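Local coordinates for protein type VI secretion system component (Escherichia coli O6, PDB 2P5Z) that forms part of the type VI secretion apparatus, probably as a trimeric spike-like component resembling the T4 phage tail proteins gp27 and gp5, at residues L97-Q101 and D102-Y106; Q129-P132 and Q133-K137; T173-S176 and R177-E181; G315-S319 and S320-P324; I328-G332 and D333-A337. All coordinates share one frame; numbering follows the deposited sequence.

Interaction 1: L97-Q101 and D102-Y106; sequences LSSSQ and DEARY
Leu97 lies over one face of the Arg105 guanidinium: its CB sits 3.8 Å above the guanidinium plane, over the centre of the group, and its CD1 reaches toward the NE and NH2 side. Ser98 comes to the same group at its edge instead of its face. Its OG accepts from Arg105 NH1 at 3.2 Å, with the oxygen 16° out of the guanidinium plane and the N-H bent away from it (144°). With CG anti to the backbone N (chi1 -172°) and a bend further out at chi3, the arginine chain folds back over both residues. Two neighbours facing a single partner make a classic beta bulge in the hairpin of strands 85-99 and 104-111. Arg105 is held there through its backbone as well, its O accepting from Leu97 N (2.8 Å) and its N donating to Ser98 O (2.9 Å). Nearer the turn, Ser100 N donates to Glu103 O at 2.7 Å. On the other face of the hairpin, Ser99 OG lies 3.7 Å from Ala104 CB and is hydrogen-bonded to His96. Arg105 NE turns to Gln48 OE1 on the adjoining strand 44-51, while Lys54 reaches the hairpin tip at Ser100 O.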
loop_
_atom_site.group_PDB
_atom_site.type_symbol
_atom_site.label_atom_id
_atom_site.label_comp_id
_atom_site.label_asym_id
_atom_site.label_seq_id
_atom_site.Cartn_x
_atom_site.Cartn_y
_atom_site.Cartn_z
ATOM N N LEU A 97 -16.736 25.581 0.448
ATOM C CA LEU A 97 -15.426 25.891 -0.137
ATOM C C LEU A 97 -14.940 27.334 0.032
ATOM O O LEU A 97 -13.790 27.555 0.374
ATOM C CB LEU A 97 -15.414 25.501 -1.607
ATOM C CG LEU A 97 -15.379 23.992 -1.719
ATOM C CD1 LEU A 97 -15.499 23.552 -3.144
ATOM C CD2 LEU A 97 -14.079 23.511 -1.109
ATOM N N SER A 98 -15.803 28.311 -0.221
ATOM C CA SER A 98 -15.432 29.731 -0.104
ATOM C C SER A 98 -16.679 30.569 -0.016
ATOM O O SER A 98 -17.785 30.066 -0.192
ATOM C CB SER A 98 -14.602 30.214 -1.308
ATOM O OG SER A 98 -15.290 29.970 -2.521
ATOM N N SER A 99 -16.494 31.857 0.231
ATOM C CA SER A 99 -17.608 32.787 0.279
ATOM C C SER A 99 -17.231 34.093 -0.361
ATOM O O SER A 99 -16.163 34.624 -0.125
ATOM C CB SER A 99 -18.030 33.024 1.721
ATOM O OG SER A 99 -18.661 31.863 2.241
ATOM N N SER A 100 -18.116 34.616 -1.189
ATOM C CA SER A 100 -17.941 35.960 -1.713
ATOM C C SER A 100 -18.822 36.916 -0.936
ATOM O O SER A 100 -19.342 36.585 0.146
ATOM C CB SER A 100 -18.320 36.009 -3.184
ATOM O OG SER A 100 -17.367 35.323 -3.972
ATOM N N GLN A 101 -18.982 38.103 -1.512
ATOM C CA GLN A 101 -19.880 39.125 -0.994
ATOM C C GLN A 101 -21.321 38.646 -1.116
ATOM O O GLN A 101 -22.125 38.867 -0.222
ATOM C CB GLN A 101 -19.688 40.430 -1.787
ATOM C CG GLN A 101 -20.466 41.643 -1.263
ATOM C CD GLN A 101 -19.912 42.184 0.046
ATOM O OE1 GLN A 101 -18.713 42.099 0.304
ATOM N NE2 GLN A 101 -20.783 42.747 0.875
ATOM N N ASP A 102 -21.635 37.952 -2.206
ATOM C CA ASP A 102 -23.022 37.597 -2.487
ATOM C C ASP A 102 -23.327 36.107 -2.614
ATOM O O ASP A 102 -24.502 35.705 -2.662
ATOM C CB ASP A 102 -23.517 38.379 -3.703
ATOM C CG ASP A 102 -23.617 39.850 -3.404
ATOM O OD1 ASP A 102 -24.427 40.193 -2.502
ATOM O OD2 ASP A 102 -22.844 40.644 -4.009
ATOM N N GLU A 103 -22.285 35.287 -2.639
ATOM C CA GLU A 103 -22.506 33.861 -2.741
ATOM C C GLU A 103 -21.500 33.010 -1.965
ATOM O O GLU A 103 -20.539 33.516 -1.387
ATOM C CB GLU A 103 -22.577 33.440 -4.211
ATOM C CG GLU A 103 -21.505 34.047 -5.081
ATOM C CD GLU A 103 -21.371 33.319 -6.404
ATOM O OE1 GLU A 103 -22.399 32.775 -6.885
ATOM O OE2 GLU A 103 -20.241 33.285 -6.956
ATOM N N ALA A 104 -21.760 31.712 -1.925
ATOM C CA ALA A 104 -20.807 30.774 -1.374
ATOM C C ALA A 104 -20.676 29.604 -2.315
ATOM O O ALA A 104 -21.598 29.313 -3.070
ATOM C CB ALA A 104 -21.226 30.316 -0.001
ATOM N N ARG A 105 -19.513 28.962 -2.286
ATOM C CA ARG A 105 -19.218 27.817 -3.145
ATOM C C ARG A 105 -19.268 26.566 -2.270
ATOM O O ARG A 105 -18.792 26.580 -1.139
ATOM C CB ARG A 105 -17.835 28.009 -3.757
ATOM C CG ARG A 105 -17.409 27.032 -4.819
ATOM C CD ARG A 105 -16.145 27.571 -5.447
ATOM N NE ARG A 105 -15.054 26.594 -5.506
ATOM C CZ ARG A 105 -13.885 26.720 -4.872
ATOM N NH1 ARG A 105 -13.631 27.782 -4.118
ATOM N NH2 ARG A 105 -12.960 25.772 -4.999
ATOM N N TYR A 106 -19.872 25.500 -2.782
ATOM C CA TYR A 106 -20.055 24.282 -2.003
ATOM C C TYR A 106 -19.703 23.072 -2.824
ATOM O O TYR A 106 -19.723 23.137 -4.053
ATOM C CB TYR A 106 -21.504 24.115 -1.522
ATOM C CG TYR A 106 -21.970 25.203 -0.592
ATOM C CD1 TYR A 106 -22.691 26.298 -1.074
ATOM C CD2 TYR A 106 -21.685 25.148 0.770
ATOM C CE1 TYR A 106 -23.116 27.307 -0.225
ATOM C CE2 TYR A 106 -22.103 26.151 1.629
ATOM C CZ TYR A 106 -22.818 27.234 1.125
ATOM O OH TYR A 106 -23.243 28.240 1.981
#

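Interaction 2: Q129-P132 and Q133-K137; sequences QTVP and QIVEK
Gln133 OE1 is gripped from Thr130 by two groups. The backbone N-H of Thr130 arrives in the plane of the amide carbonyl, on a lone pair, at 3.1 Å and nearly straight (168°), and the Thr130 OG1 hydroxyl adds a weak bond to OE1 at 3.3 Å. In return Gln133 N donates to Thr130 OG1 at 3.0 Å. This reciprocal pair is a capping box, with Thr130 at the N-cap of helix 131-140. The threonine hydroxyl stands between its own N and carbonyl carbon (chi1 66°), which turns it in over the first helical turn, and the glutamine chain runs extended beyond CG back to the cap. Thr130 O meanwhile accepts from Ile134 N at 3.0 Å. Beside the cap, Gln129 CB packs on Ile134 CG1 (3.5 Å), and its amide oxygen rests against the methylenes of Lys137, whose NZ goes on to Glu141. Val131, Ile134 and Val135 turn to helix 171-182, and Pro132 meets Phe152. Thr130 OG1 thus supplies an acceptor to a first-turn N-H, that of Gln133, while Gln133 OE1 takes the N-H of the N-cap residue, and these oxygens would probably interact well with the positive end of the helix dipole.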
loop_
_atom_site.group_PDB
_atom_site.type_symbol
_atom_site.label_atom_id
_atom_site.label_comp_id
_atom_site.label_asym_id
_atom_site.label_seq_id
_atom_site.Cartn_x
_atom_site.Cartn_y
_atom_site.Cartn_z
ATOM N N GLN A 129 -26.652 -21.043 1.684
ATOM C CA GLN A 129 -27.121 -20.084 0.702
ATOM C C GLN A 129 -26.282 -20.134 -0.544
ATOM O O GLN A 129 -25.173 -20.665 -0.539
ATOM C CB GLN A 129 -27.115 -18.683 1.273
ATOM C CG GLN A 129 -27.499 -18.561 2.728
ATOM C CD GLN A 129 -28.989 -18.439 2.924
ATOM O OE1 GLN A 129 -29.493 -17.356 3.185
ATOM N NE2 GLN A 129 -29.705 -19.550 2.789
ATOM N N THR A 130 -26.837 -19.603 -1.624
ATOM C CA THR A 130 -26.054 -19.284 -2.816
ATOM C C THR A 130 -25.454 -17.902 -2.599
ATOM O O THR A 130 -25.936 -17.138 -1.732
ATOM C CB THR A 130 -26.951 -19.186 -4.020
ATOM O OG1 THR A 130 -27.822 -18.057 -3.844
ATOM C CG2 THR A 130 -27.781 -20.443 -4.146
ATOM N N VAL A 131 -24.408 -17.582 -3.363
ATOM C CA VAL A 131 -23.879 -16.207 -3.379
ATOM C C VAL A 131 -24.980 -15.124 -3.578
ATOM O O VAL A 131 -25.056 -14.194 -2.758
ATOM C CB VAL A 131 -22.672 -16.017 -4.356
ATOM C CG1 VAL A 131 -22.333 -14.522 -4.526
ATOM C CG2 VAL A 131 -21.455 -16.793 -3.879
ATOM N N PRO A 132 -25.847 -15.255 -4.623
ATOM C CA PRO A 132 -26.943 -14.276 -4.738
ATOM C C PRO A 132 -27.852 -14.134 -3.525
ATOM O O PRO A 132 -28.216 -13.010 -3.161
ATOM C CB PRO A 132 -27.746 -14.776 -5.938
ATOM C CG PRO A 132 -26.760 -15.525 -6.749
ATOM C CD PRO A 132 -25.837 -16.174 -5.782
ATOM N N GLN A 133 -28.199 -15.249 -2.894
ATOM C CA GLN A 133 -29.067 -15.191 -1.720
ATOM C C GLN A 133 -28.395 -14.444 -0.564
ATOM O O GLN A 133 -29.032 -13.591 0.085
ATOM C CB GLN A 133 -29.506 -16.590 -1.301
ATOM C CG GLN A 133 -30.586 -17.179 -2.185
ATOM C CD GLN A 133 -30.836 -18.652 -1.901
ATOM O OE1 GLN A 133 -29.899 -19.443 -1.712
ATOM N NE2 GLN A 133 -32.105 -19.029 -1.872
ATOM N N ILE A 134 -27.111 -14.739 -0.330
ATOM C CA ILE A 134 -26.321 -13.974 0.647
ATOM C C ILE A 134 -26.328 -12.480 0.310
ATOM O O ILE A 134 -26.608 -11.642 1.190
ATOM C CB ILE A 134 -24.866 -14.508 0.781
ATOM C CG1 ILE A 134 -24.881 -15.967 1.243
ATOM C CG2 ILE A 134 -24.073 -13.695 1.804
ATOM C CD1 ILE A 134 -23.539 -16.690 1.185
ATOM N N VAL A 135 -26.071 -12.156 -0.966
ATOM C CA VAL A 135 -26.035 -10.760 -1.402
ATOM C C VAL A 135 -27.404 -10.090 -1.196
ATOM O O VAL A 135 -27.510 -9.033 -0.542
ATOM C CB VAL A 135 -25.498 -10.617 -2.851
ATOM C CG1 VAL A 135 -25.688 -9.198 -3.355
ATOM C CG2 VAL A 135 -24.022 -10.982 -2.898
ATOM N N GLU A 136 -28.457 -10.741 -1.676
ATOM C CA GLU A 136 -29.808 -10.268 -1.395
ATOM C C GLU A 136 -30.130 -10.089 0.109
ATOM O O GLU A 136 -30.762 -9.096 0.502
ATOM C CB GLU A 136 -30.850 -11.146 -2.073
ATOM C CG GLU A 136 -32.225 -10.569 -1.902
ATOM C CD GLU A 136 -33.242 -11.127 -2.848
ATOM O OE1 GLU A 136 -32.836 -11.776 -3.840
ATOM O OE2 GLU A 136 -34.451 -10.889 -2.597
ATOM N N LYS A 137 -29.666 -11.020 0.944
ATOM C CA LYS A 137 -29.822 -10.880 2.394
ATOM C C LYS A 137 -29.162 -9.629 2.907
ATOM O O LYS A 137 -29.804 -8.858 3.606
ATOM C CB LYS A 137 -29.269 -12.081 3.163
ATOM C CG LYS A 137 -30.189 -13.268 3.244
ATOM C CD LYS A 137 -29.624 -14.291 4.223
ATOM C CE LYS A 137 -30.720 -14.940 5.069
ATOM N NZ LYS A 137 -30.917 -14.161 6.346
#

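Interaction 3: T173-S176 and R177-E181; sequences TFVS and RLLSE
Helix 171-182, one of the inner helices of the chain, carries a cluster in which Phe174 is bordered by Arg177 and Leu178, one turn further on. Leu178 lies over one face of the ring, its CG 4.2 Å from the ring centroid and 20° off the normal, a CH-pi contact displaced toward the rim. Its two methyls reach different parts of that rim, CD2 to CE1 (3.8 Å) and CD1 to CZ. Arg177 NH2 comes instead to the ring edge, in its plane, 3.5 Å from Phe174 CD1, with the guanidinium and ring planes 60° apart. With CG anti to the backbone N (chi1 -180°), the ring is carried along the helix toward the next turn, where Arg177 and Leu178 stand. Ordinary i to i+4 bonding runs beneath this cluster, as in Arg177 N to Thr173 O at 2.8 Å, so the side chains one turn apart stand on the same flank. Val175 and Leu179 use that spacing too, lying side by side and pointing the same way, CG1 to CD1 at 3.8 Å. Further along, Arg177 O takes both Glu181 N and, at 3.1 Å, Ser180 OG, the two arriving from the same face of the carbonyl. Arg177 NE forms a salt bridge with Glu169, which probably helps to hold the guanidinium beside the ring, and Phe174 also packs on Val164 and Gln166 of strand 161-166.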
loop_
_atom_site.group_PDB
_atom_site.type_symbol
_atom_site.label_atom_id
_atom_site.label_comp_id
_atom_site.label_asym_id
_atom_site.label_seq_id
_atom_site.Cartn_x
_atom_site.Cartn_y
_atom_site.Cartn_z
ATOM N N THR A 173 -17.264 -4.647 0.725
ATOM C CA THR A 173 -16.124 -5.468 0.375
ATOM C C THR A 173 -16.539 -6.934 0.298
ATOM O O THR A 173 -16.226 -7.620 -0.697
ATOM C CB THR A 173 -15.000 -5.294 1.379
ATOM O OG1 THR A 173 -14.689 -3.905 1.488
ATOM C CG2 THR A 173 -13.745 -6.076 0.955
ATOM N N PHE A 174 -17.299 -7.377 1.310
ATOM C CA PHE A 174 -17.757 -8.767 1.398
ATOM C C PHE A 174 -18.577 -9.182 0.186
ATOM O O PHE A 174 -18.277 -10.201 -0.473
ATOM C CB PHE A 174 -18.580 -8.977 2.674
ATOM C CG PHE A 174 -19.083 -10.386 2.849
ATOM C CD1 PHE A 174 -18.198 -11.468 2.831
ATOM C CD2 PHE A 174 -20.435 -10.631 3.033
ATOM C CE1 PHE A 174 -18.654 -12.757 2.970
ATOM C CE2 PHE A 174 -20.900 -11.928 3.192
ATOM C CZ PHE A 174 -20.013 -12.990 3.159
ATOM N N VAL A 175 -19.593 -8.372 -0.110
ATOM C CA VAL A 175 -20.481 -8.616 -1.237
ATOM C C VAL A 175 -19.724 -8.632 -2.563
ATOM O O VAL A 175 -19.898 -9.557 -3.369
ATOM C CB VAL A 175 -21.640 -7.594 -1.253
ATOM C CG1 VAL A 175 -22.297 -7.525 -2.616
ATOM C CG2 VAL A 175 -22.684 -7.960 -0.175
ATOM N N SER A 176 -18.839 -7.650 -2.750
ATOM C CA SER A 176 -18.104 -7.501 -4.002
ATOM C C SER A 176 -17.147 -8.662 -4.197
ATOM O O SER A 176 -17.046 -9.192 -5.308
ATOM C CB SER A 176 -17.353 -6.172 -4.042
ATOM O OG SER A 176 -18.219 -5.083 -3.752
ATOM N N ARG A 177 -16.485 -9.079 -3.110
ATOM C CA ARG A 177 -15.626 -10.265 -3.135
ATOM C C ARG A 177 -16.385 -11.525 -3.564
ATOM O O ARG A 177 -15.926 -12.251 -4.459
ATOM C CB ARG A 177 -14.964 -10.493 -1.784
ATOM C CG ARG A 177 -14.073 -11.718 -1.775
ATOM C CD ARG A 177 -13.163 -11.818 -0.543
ATOM N NE ARG A 177 -13.876 -11.954 0.731
ATOM C CZ ARG A 177 -14.482 -13.069 1.161
ATOM N NH1 ARG A 177 -14.500 -14.178 0.419
ATOM N NH2 ARG A 177 -15.084 -13.066 2.346
ATOM N N LEU A 178 -17.559 -11.755 -2.968
ATOM C CA LEU A 178 -18.351 -12.940 -3.301
ATOM C C LEU A 178 -18.788 -12.944 -4.749
ATOM O O LEU A 178 -18.666 -13.972 -5.427
ATOM C CB LEU A 178 -19.597 -13.086 -2.412
ATOM C CG LEU A 178 -19.573 -13.347 -0.897
ATOM C CD1 LEU A 178 -20.948 -13.755 -0.466
ATOM C CD2 LEU A 178 -18.560 -14.387 -0.466
ATOM N N LEU A 179 -19.296 -11.803 -5.222
ATOM C CA LEU A 179 -19.697 -11.676 -6.620
ATOM C C LEU A 179 -18.513 -11.839 -7.572
ATOM O O LEU A 179 -18.629 -12.496 -8.608
ATOM C CB LEU A 179 -20.361 -10.343 -6.861
ATOM C CG LEU A 179 -21.644 -10.064 -6.079
ATOM C CD1 LEU A 179 -22.009 -8.611 -6.295
ATOM C CD2 LEU A 179 -22.784 -10.980 -6.503
ATOM N N SER A 180 -17.358 -11.287 -7.207
ATOM C CA SER A 180 -16.227 -11.330 -8.132
ATOM C C SER A 180 -15.586 -12.709 -8.246
ATOM O O SER A 180 -15.142 -13.090 -9.340
ATOM C CB SER A 180 -15.164 -10.292 -7.789
ATOM O OG SER A 180 -14.363 -10.745 -6.719
ATOM N N GLU A 181 -15.544 -13.440 -7.124
ATOM C CA GLU A 181 -14.945 -14.779 -7.068
ATOM C C GLU A 181 -15.686 -15.734 -7.992
ATOM O O GLU A 181 -15.108 -16.666 -8.533
ATOM C CB GLU A 181 -14.926 -15.309 -5.628
ATOM C CG GLU A 181 -13.617 -15.054 -4.875
ATOM C CD GLU A 181 -13.774 -14.977 -3.358
ATOM O OE1 GLU A 181 -14.891 -15.149 -2.849
ATOM O OE2 GLU A 181 -12.770 -14.712 -2.665
#

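Interaction 4: G315-S319 and S320-P324; sequences GQSTS and SLLMP
Ser319 OG faces two successive backbone N-H groups of the next segment, Leu321 N at 3.1 Å and Leu322 N at 3.2 Å. Both bonds are weak, because the N-H groups point well aside of the oxygen (134° and 127°). The hydroxyl is carried over the bend by a first torsion that sets OG opposite the backbone N (chi1 169°), and the same atom also rests near the CB atoms of both leucines. The apolar part of the contact is small: Leu322 CD2 touches Ser317 CB at 4.1 Å. Behind Ser319 lies an ST turn, in which Ser317 OG accepts from Ser319 N at 3.1 Å. This turn ends strand 311-317 and swings the chain into the loop that leads to strand 326-330. Ser317 OG is also hydrogen-bonded to Ala229 O, and Thr318 OG1 pairs with Ala229 N. The carboxylate of Glu228 takes Ser320 OG through OE2 and, weakly, Ser319 OG through OE1, so that two neighbouring hydroxyls are tied to one acidic group, while Arg85 NE holds Ser320 O. Leu322 turns inward, toward Ser317, and its side chain packs on Leu360 and Phe362 of strand 359-366 and on Leu214 of strand 209-214.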
loop_
_atom_site.group_PDB
_atom_site.type_symbol
_atom_site.label_atom_id
_atom_site.label_comp_id
_atom_site.label_asym_id
_atom_site.label_seq_id
_atom_site.Cartn_x
_atom_site.Cartn_y
_atom_site.Cartn_z
ATOM N N GLY A 315 -11.130 5.887 -25.030
ATOM C CA GLY A 315 -11.658 6.891 -25.932
ATOM C C GLY A 315 -12.278 8.080 -25.225
ATOM O O GLY A 315 -12.329 8.125 -23.999
ATOM N N GLN A 316 -12.744 9.047 -26.016
ATOM C CA GLN A 316 -13.387 10.248 -25.493
ATOM C C GLN A 316 -14.702 10.496 -26.189
ATOM O O GLN A 316 -14.893 10.059 -27.325
ATOM C CB GLN A 316 -12.487 11.458 -25.651
ATOM C CG GLN A 316 -11.638 11.704 -24.455
ATOM C CD GLN A 316 -10.420 12.494 -24.794
ATOM O OE1 GLN A 316 -9.660 12.121 -25.690
ATOM N NE2 GLN A 316 -10.202 13.590 -24.080
ATOM N N SER A 317 -15.605 11.193 -25.504
ATOM C CA SER A 317 -16.937 11.423 -26.031
ATOM C C SER A 317 -17.666 12.607 -25.394
ATOM O O SER A 317 -17.266 13.115 -24.327
ATOM C CB SER A 317 -17.802 10.177 -25.886
ATOM O OG SER A 317 -19.007 10.339 -26.610
ATOM N N THR A 318 -18.738 13.028 -26.071
ATOM C CA THR A 318 -19.647 14.065 -25.577
ATOM C C THR A 318 -21.053 13.513 -25.384
ATOM O O THR A 318 -21.944 14.239 -24.941
ATOM C CB THR A 318 -19.756 15.277 -26.557
ATOM O OG1 THR A 318 -20.093 14.814 -27.879
ATOM C CG2 THR A 318 -18.471 16.067 -26.599
ATOM N N SER A 319 -21.258 12.252 -25.764
ATOM C CA SER A 319 -22.538 11.570 -25.549
ATOM C C SER A 319 -22.917 11.482 -24.073
ATOM O O SER A 319 -22.143 11.025 -23.254
ATOM C CB SER A 319 -22.512 10.165 -26.140
ATOM O OG SER A 319 -23.645 9.430 -25.707
ATOM N N SER A 320 -24.121 11.923 -23.745
ATOM C CA SER A 320 -24.613 11.898 -22.379
ATOM C C SER A 320 -25.279 10.561 -22.117
ATOM O O SER A 320 -25.654 10.249 -20.984
ATOM C CB SER A 320 -25.652 12.983 -22.214
ATOM O OG SER A 320 -26.721 12.763 -23.121
ATOM N N LEU A 321 -25.458 9.797 -23.187
ATOM C CA LEU A 321 -26.039 8.477 -23.108
ATOM C C LEU A 321 -24.995 7.413 -22.745
ATOM O O LEU A 321 -25.349 6.359 -22.208
ATOM C CB LEU A 321 -26.721 8.128 -24.433
ATOM C CG LEU A 321 -28.100 8.752 -24.678
ATOM C CD1 LEU A 321 -28.639 8.356 -26.048
ATOM C CD2 LEU A 321 -29.089 8.360 -23.574
ATOM N N LEU A 322 -23.722 7.704 -23.027
ATOM C CA LEU A 322 -22.632 6.737 -22.861
ATOM C C LEU A 322 -22.346 6.417 -21.389
ATOM O O LEU A 322 -22.112 7.310 -20.568
ATOM C CB LEU A 322 -21.363 7.224 -23.565
ATOM C CG LEU A 322 -20.526 6.118 -24.213
ATOM C CD1 LEU A 322 -21.128 5.731 -25.544
ATOM C CD2 LEU A 322 -19.093 6.544 -24.423
ATOM N N MET A 323 -22.359 5.126 -21.077
ATOM C CA MET A 323 -22.477 4.656 -19.707
ATOM C C MET A 323 -21.840 3.281 -19.626
ATOM O O MET A 323 -21.824 2.563 -20.621
ATOM C CB MET A 323 -23.959 4.502 -19.402
ATOM C CG MET A 323 -24.402 5.033 -18.074
ATOM S SD MET A 323 -26.129 4.596 -17.802
ATOM C CE MET A 323 -26.863 4.862 -19.417
ATOM N N PRO A 324 -21.319 2.904 -18.444
ATOM C CA PRO A 324 -20.957 1.518 -18.195
ATOM C C PRO A 324 -22.138 0.553 -18.354
ATOM O O PRO A 324 -23.238 0.808 -17.848
ATOM C CB PRO A 324 -20.502 1.544 -16.738
ATOM C CG PRO A 324 -20.022 2.908 -16.530
ATOM C CD PRO A 324 -20.991 3.753 -17.286
#

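Interaction 5: I328-G332 and D333-A337; sequences IKVQG and DDAPA
The peptide between Gly332 and Asp333 is the flat group at the centre of this turn, and it is modelled cis, bringing the two CA atoms to 2.8 Å. One of its faces is turned to the chain that follows: Asp334 N lies on that side, 3.3 Å from Gly332 C, and so does the methyl of Ala335, off beyond the glycine end, with CB 4.1 Å from Gly332 CA. Asp333 CB stands slightly to the other side of the plane. A cis bond before a residue other than proline is rare, and at this resolution its detail deserves caution. Gly332 has a positive phi (91°), and together the two features fold the chain back sharply after strand 326-330, in the loop that runs to helix 337-341. That reversal brings Ala335 CB to Val330 CG1 at 4.1 Å, an apolar touch at the base of the loop; the valine branch reaches it from a position anti to its backbone N (chi1 -177°). Phe339 and Val230 pack against Val330, and Leu233 against Ala335. The Asp333 side chain touches Arg340, whereas Asp334 OD1 forms a salt bridge with Lys54 of the second subunit and its side chain packs on Ser100 of that same subunit.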
loop_
_atom_site.group_PDB
_atom_site.type_symbol
_atom_site.label_atom_id
_atom_site.label_comp_id
_atom_site.label_asym_id
_atom_site.label_seq_id
_atom_site.Cartn_x
_atom_site.Cartn_y
_atom_site.Cartn_z
ATOM N N ILE A 328 -21.516 -0.378 -27.416
ATOM C CA ILE A 328 -21.617 0.563 -28.523
ATOM C C ILE A 328 -20.733 0.162 -29.692
ATOM O O ILE A 328 -19.833 -0.663 -29.550
ATOM C CB ILE A 328 -21.264 1.995 -28.095
ATOM C CG1 ILE A 328 -19.757 2.124 -27.874
ATOM C CG2 ILE A 328 -22.066 2.393 -26.853
ATOM C CD1 ILE A 328 -19.218 3.497 -28.090
ATOM N N LYS A 329 -21.011 0.733 -30.861
ATOM C CA LYS A 329 -20.103 0.602 -32.002
ATOM C C LYS A 329 -19.780 1.963 -32.585
ATOM O O LYS A 329 -20.440 2.952 -32.269
ATOM C CB LYS A 329 -20.644 -0.356 -33.062
ATOM C CG LYS A 329 -22.155 -0.544 -33.049
ATOM C CD LYS A 329 -22.562 -1.988 -33.361
ATOM C CE LYS A 329 -22.013 -2.483 -34.706
ATOM N NZ LYS A 329 -20.728 -3.251 -34.601
ATOM N N VAL A 330 -18.733 2.013 -33.399
ATOM C CA VAL A 330 -18.246 3.269 -33.964
ATOM C C VAL A 330 -18.383 3.276 -35.496
ATOM O O VAL A 330 -18.050 2.288 -36.150
ATOM C CB VAL A 330 -16.773 3.540 -33.533
ATOM C CG1 VAL A 330 -16.263 4.881 -34.063
ATOM C CG2 VAL A 330 -16.651 3.518 -32.026
ATOM N N GLN A 331 -18.887 4.387 -36.047
ATOM C CA GLN A 331 -18.998 4.597 -37.501
ATOM C C GLN A 331 -17.646 4.605 -38.235
ATOM O O GLN A 331 -17.432 3.822 -39.166
ATOM C CB GLN A 331 -19.743 5.900 -37.785
ATOM C CG GLN A 331 -20.631 5.830 -39.017
ATOM C CD GLN A 331 -21.891 5.003 -38.782
ATOM O OE1 GLN A 331 -22.697 5.312 -37.898
ATOM N NE2 GLN A 331 -22.068 3.952 -39.579
ATOM N N GLY A 332 -16.744 5.491 -37.820
ATOM C CA GLY A 332 -15.360 5.458 -38.301
ATOM C C GLY A 332 -15.071 6.291 -39.538
ATOM O O GLY A 332 -15.400 7.478 -39.589
ATOM N N ASP A 333 -14.416 5.686 -40.526
ATOM C CA ASP A 333 -13.874 4.340 -40.397
ATOM C C ASP A 333 -12.353 4.411 -40.340
ATOM O O ASP A 333 -11.652 3.481 -40.748
ATOM C CB ASP A 333 -14.345 3.442 -41.544
ATOM C CG ASP A 333 -14.222 4.114 -42.898
ATOM O OD1 ASP A 333 -15.268 4.533 -43.446
ATOM O OD2 ASP A 333 -13.087 4.234 -43.410
ATOM N N ASP A 334 -11.861 5.538 -39.826
ATOM C CA ASP A 334 -10.443 5.727 -39.527
ATOM C C ASP A 334 -10.163 5.203 -38.110
ATOM O O ASP A 334 -9.038 5.268 -37.609
ATOM C CB ASP A 334 -10.080 7.216 -39.642
ATOM C CG ASP A 334 -8.608 7.448 -39.991
ATOM O OD1 ASP A 334 -7.864 6.459 -40.175
ATOM O OD2 ASP A 334 -8.195 8.627 -40.089
ATOM N N ALA A 335 -11.219 4.688 -37.480
ATOM C CA ALA A 335 -11.176 4.066 -36.166
ATOM C C ALA A 335 -10.691 2.632 -36.300
ATOM O O ALA A 335 -11.090 1.942 -37.242
ATOM C CB ALA A 335 -12.573 4.078 -35.565
ATOM N N PRO A 336 -9.833 2.177 -35.356
ATOM C CA PRO A 336 -9.348 0.793 -35.268
ATOM C C PRO A 336 -10.447 -0.277 -35.309
ATOM O O PRO A 336 -11.602 -0.001 -34.967
ATOM C CB PRO A 336 -8.610 0.768 -33.929
ATOM C CG PRO A 336 -8.129 2.168 -33.755
ATOM C CD PRO A 336 -9.223 3.027 -34.311
ATOM N N ALA A 337 -10.057 -1.479 -35.735
ATOM C CA ALA A 337 -10.977 -2.569 -36.084
ATOM C C ALA A 337 -11.925 -2.988 -34.965
ATOM O O ALA A 337 -13.101 -3.238 -35.230
ATOM C CB ALA A 337 -10.194 -3.781 -36.604
#

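Overall arrangement
From the N terminus the five contacts follow in series, none nesting in or crossing another. Interaction 1 closes the tip of a hairpin, about 47 Å between centres from interaction 2, on the far side of the chain's centre. Interactions 2 and 3 lie on successive helices, 131-140 and 171-182, packed together: Val131 CG1 meets Leu178 CB at 3.7 Å and Val135 CG2 meets Leu179 CD2 at 3.8 Å. Interactions 4 and 5 shape the loops either side of strand 326-330 and touch through Leu322 CD1 and Ile328 CG2 (3.7 Å). Within one chain, interactions 1 and 5 are far apart, yet 333-337 meets the 97-101 hairpin of another subunit, adding one link between subunits of the three-chain assembly.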